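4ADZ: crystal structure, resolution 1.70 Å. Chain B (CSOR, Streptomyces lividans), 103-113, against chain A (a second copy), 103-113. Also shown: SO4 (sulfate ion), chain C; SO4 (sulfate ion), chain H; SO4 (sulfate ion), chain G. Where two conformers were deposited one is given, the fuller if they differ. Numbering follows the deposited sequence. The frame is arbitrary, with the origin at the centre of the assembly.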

# COMPACT_ATOMS: atom_id res chain seq x y z
N HIS B 103 -4.85 8.83 -18.85
CA HIS B 103 -6.01 8.06 -19.29
C HIS B 103 -7.29 8.67 -18.78
O HIS B 103 -8.31 8.73 -19.49
CB HIS B 103 -5.87 6.64 -18.74
CG HIS B 103 -6.99 5.72 -19.09
ND1 HIS B 103 -7.35 5.46 -20.38
CD2 HIS B 103 -7.80 4.98 -18.30
CE1 HIS B 103 -8.39 4.59 -20.35
NE2 HIS B 103 -8.67 4.33 -19.09
N LEU B 104 -7.28 9.11 -17.53
CA LEU B 104 -8.50 9.74 -17.00
C LEU B 104 -8.80 11.08 -17.69
O LEU B 104 -9.98 11.37 -17.98
CB LEU B 104 -8.42 9.95 -15.51
CG LEU B 104 -8.49 8.65 -14.66
CD1 LEU B 104 -8.22 9.01 -13.20
CD2 LEU B 104 -9.79 7.89 -14.85
N ARG B 105 -7.77 11.85 -18.00
CA ARG B 105 -7.91 13.06 -18.83
C ARG B 105 -8.60 12.69 -20.16
O ARG B 105 -9.57 13.34 -20.55
CB ARG B 105 -6.57 13.73 -19.09
CG ARG B 105 -6.61 15.19 -19.49
CD ARG B 105 -5.32 15.97 -19.09
NE ARG B 105 -4.06 15.27 -19.41
CZ ARG B 105 -3.07 14.93 -18.55
NH1 ARG B 105 -3.14 15.20 -17.26
NH2 ARG B 105 -1.97 14.31 -19.01
N HIS B 106 -8.10 11.66 -20.86
CA HIS B 106 -8.71 11.21 -22.10
C HIS B 106 -10.13 10.80 -21.98
O HIS B 106 -10.97 11.20 -22.82
CB HIS B 106 -7.91 10.09 -22.70
CG HIS B 106 -6.54 10.51 -23.11
ND1 HIS B 106 -5.57 9.62 -23.45
CD2 HIS B 106 -5.97 11.78 -23.22
CE1 HIS B 106 -4.45 10.29 -23.77
NE2 HIS B 106 -4.68 11.61 -23.60
N CYS B 107 -10.45 10.07 -20.91
CA CYS B 107 -11.79 9.57 -20.68
C CYS B 107 -12.77 10.73 -20.52
O CYS B 107 -13.83 10.74 -21.13
CB CYS B 107 -11.89 8.69 -19.45
SG CYS B 107 -11.15 7.03 -19.72
N VAL B 108 -12.41 11.69 -19.66
CA VAL B 108 -13.36 12.80 -19.33
C VAL B 108 -13.46 13.70 -20.59
O VAL B 108 -14.56 14.11 -20.98
CB VAL B 108 -12.99 13.55 -18.01
CG1 VAL B 108 -14.00 14.65 -17.66
CG2 VAL B 108 -12.93 12.59 -16.81
N ALA B 109 -12.34 13.98 -21.24
CA ALA B 109 -12.35 14.78 -22.50
C ALA B 109 -13.19 14.11 -23.57
O ALA B 109 -13.95 14.79 -24.32
CB ALA B 109 -10.94 14.98 -23.03
N ASP B 110 -13.08 12.80 -23.68
CA ASP B 110 -13.93 12.06 -24.61
C ASP B 110 -15.44 12.09 -24.24
O ASP B 110 -16.28 12.17 -25.14
CB ASP B 110 -13.46 10.63 -24.81
CG ASP B 110 -12.08 10.55 -25.55
OD1 ASP B 110 -11.55 11.61 -25.96
OD2 ASP B 110 -11.52 9.44 -25.66
N ALA B 111 -15.77 12.04 -22.96
CA ALA B 111 -17.15 12.15 -22.51
C ALA B 111 -17.69 13.57 -22.94
O ALA B 111 -18.84 13.69 -23.26
CB ALA B 111 -17.24 11.98 -20.97
N ALA B 112 -16.84 14.60 -22.83
CA ALA B 112 -17.26 15.99 -23.22
C ALA B 112 -17.57 16.01 -24.75
O ALA B 112 -18.57 16.60 -25.19
CB ALA B 112 -16.19 17.00 -22.84
N LEU B 113 -16.73 15.37 -25.56
CA LEU B 113 -16.86 15.42 -27.00
C LEU B 113 -18.00 14.64 -27.55
O LEU B 113 -18.52 14.94 -28.62
CB LEU B 113 -15.57 14.92 -27.70
CG LEU B 113 -14.31 15.73 -27.55
CD1 LEU B 113 -13.11 14.91 -28.10
CD2 LEU B 113 -14.42 17.09 -28.23
S SO4 C . -18.84 15.50 -7.35
O1 SO4 C . -18.03 16.29 -8.35
O2 SO4 C . -18.25 14.15 -7.29
O3 SO4 C . -20.25 15.30 -7.85
O4 SO4 C . -18.90 16.37 -6.13
S SO4 H . -6.95 5.96 -23.67
O1 SO4 H . -8.35 5.44 -23.34
O2 SO4 H . -6.13 6.39 -22.50
O3 SO4 H . -7.05 7.16 -24.56
O4 SO4 H . -6.27 4.87 -24.41
S SO4 G . -24.34 7.89 -10.13
O1 SO4 G . -25.19 8.70 -11.02
O2 SO4 G . -23.05 7.66 -10.83
O3 SO4 G . -25.00 6.58 -9.93
O4 SO4 G . -24.13 8.59 -8.83
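Chain A (103-113) HLRHCVADAAL

Chain A lays a helix across the helix of chain B, the two running in the same general direction and crossing at -46°, with axes only 7.2 Å apart at closest approach. Alanines line this close approach. The register is like against like: the CA atoms of Val B108 and Val A108 are 5.4 Å apart, those of Ala B112 and Ala A112 just 3.8 Å.

At the wide N-terminal end, leucines span the gap, CD2 of Leu B104 reaching CD1 of Leu A104 at 4.2 Å. Further along, each valine packs against the partner's alanine: Val A108 CG1 lies 3.8 Å from Ala B111 CB, while the methyl of Ala A111 fills a hollow among Val B108, Ala B111 and Ala B112, its CB 3.9 Å from Val B108 CG1, 3.9 Å from Ala B111 CB and 3.8 Å from Ala B112 CB. Methyls also settle onto backbone carbonyls, Ala A111 CB 3.5 Å from Val B108 O and Ala B112 CB 3.5 Å from Ala A111 O.

The helix of chain B is regular, whereas that of chain A kinks where the N atoms of Ala A112 and Leu A113 lack bonds to the preceding turn. There a water donates to Val A108 O and Ala B111 O, both at 3.0 Å, and weakly accepts from Ala A112 N at 3.1 Å, bridging the two helices.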

# COMPACT_ATOMS: atom_id res chain seq x y z
N HIS A 103 -17.33 9.79 -7.91
CA HIS A 103 -16.81 11.10 -8.33
C HIS A 103 -16.42 11.14 -9.78
O HIS A 103 -16.79 12.10 -10.52
CB HIS A 103 -15.60 11.44 -7.52
CG HIS A 103 -14.99 12.76 -7.86
ND1 HIS A 103 -15.71 13.92 -7.84
CD2 HIS A 103 -13.67 13.11 -8.11
CE1 HIS A 103 -14.86 14.95 -8.10
NE2 HIS A 103 -13.64 14.44 -8.32
N LEU A 104 -15.71 10.11 -10.25
CA LEU A 104 -15.33 10.04 -11.66
C LEU A 104 -16.53 9.91 -12.61
O LEU A 104 -16.54 10.55 -13.68
CB LEU A 104 -14.31 8.92 -11.91
CG LEU A 104 -12.94 9.20 -11.25
CD1 LEU A 104 -12.03 7.94 -11.27
CD2 LEU A 104 -12.18 10.42 -11.83
N ARG A 105 -17.53 9.13 -12.21
CA ARG A 105 -18.78 9.04 -12.92
C ARG A 105 -19.43 10.43 -13.04
O ARG A 105 -19.97 10.80 -14.12
CB ARG A 105 -19.73 8.04 -12.27
CG ARG A 105 -19.34 6.60 -12.59
CD ARG A 105 -20.13 5.61 -11.74
NE ARG A 105 -21.55 5.68 -12.04
CZ ARG A 105 -22.17 4.91 -12.94
NH1 ARG A 105 -21.52 3.99 -13.65
NH2 ARG A 105 -23.48 5.07 -13.15
N HIS A 106 -19.46 11.17 -11.95
CA HIS A 106 -19.99 12.53 -12.02
C HIS A 106 -19.25 13.44 -12.93
O HIS A 106 -19.87 14.25 -13.63
CB HIS A 106 -20.16 13.12 -10.64
CG HIS A 106 -21.12 12.36 -9.77
ND1 HIS A 106 -21.43 12.75 -8.54
CD2 HIS A 106 -21.84 11.18 -10.00
CE1 HIS A 106 -22.29 11.89 -8.00
NE2 HIS A 106 -22.55 10.93 -8.90
N CYS A 107 -17.92 13.34 -12.94
CA CYS A 107 -17.07 14.14 -13.84
C CYS A 107 -17.38 13.79 -15.30
O CYS A 107 -17.53 14.71 -16.19
CB CYS A 107 -15.61 13.90 -13.59
SG CYS A 107 -15.04 14.58 -12.03
N VAL A 108 -17.62 12.50 -15.55
CA VAL A 108 -18.11 12.05 -16.90
C VAL A 108 -19.50 12.62 -17.24
O VAL A 108 -19.69 13.16 -18.35
CB VAL A 108 -18.12 10.49 -17.00
CG1 VAL A 108 -18.94 9.97 -18.20
CG2 VAL A 108 -16.70 10.00 -17.10
N ALA A 109 -20.41 12.60 -16.29
CA ALA A 109 -21.77 13.06 -16.57
C ALA A 109 -21.76 14.51 -16.90
O ALA A 109 -22.61 14.90 -17.74
CB ALA A 109 -22.73 12.81 -15.44
N ASP A 110 -20.91 15.29 -16.26
CA ASP A 110 -20.92 16.75 -16.36
C ASP A 110 -19.89 17.28 -17.35
O ASP A 110 -19.77 18.49 -17.51
CB ASP A 110 -20.63 17.35 -14.99
CG ASP A 110 -21.74 17.10 -13.98
OD1 ASP A 110 -22.89 16.85 -14.38
OD2 ASP A 110 -21.46 17.18 -12.78
N ALA A 111 -19.12 16.39 -18.01
CA ALA A 111 -17.95 16.81 -18.78
C ALA A 111 -18.28 17.84 -19.89
O ALA A 111 -17.50 18.77 -20.14
CB ALA A 111 -17.30 15.59 -19.45
N ALA A 112 -19.41 17.66 -20.55
CA ALA A 112 -19.69 18.55 -21.70
C ALA A 112 -20.03 19.96 -21.22
O ALA A 112 -20.01 20.92 -22.01
CB ALA A 112 -20.85 17.99 -22.58
N LEU A 113 -20.43 20.09 -19.97
CA LEU A 113 -20.70 21.40 -19.38
C LEU A 113 -19.49 22.15 -18.83
O LEU A 113 -19.56 23.33 -18.50
CB LEU A 113 -21.69 21.20 -18.24
CG LEU A 113 -23.10 20.77 -18.66
CD1 LEU A 113 -23.84 20.26 -17.43
CD2 LEU A 113 -23.96 21.85 -19.39
O HOH W 1 -20.34 14.69 -20.83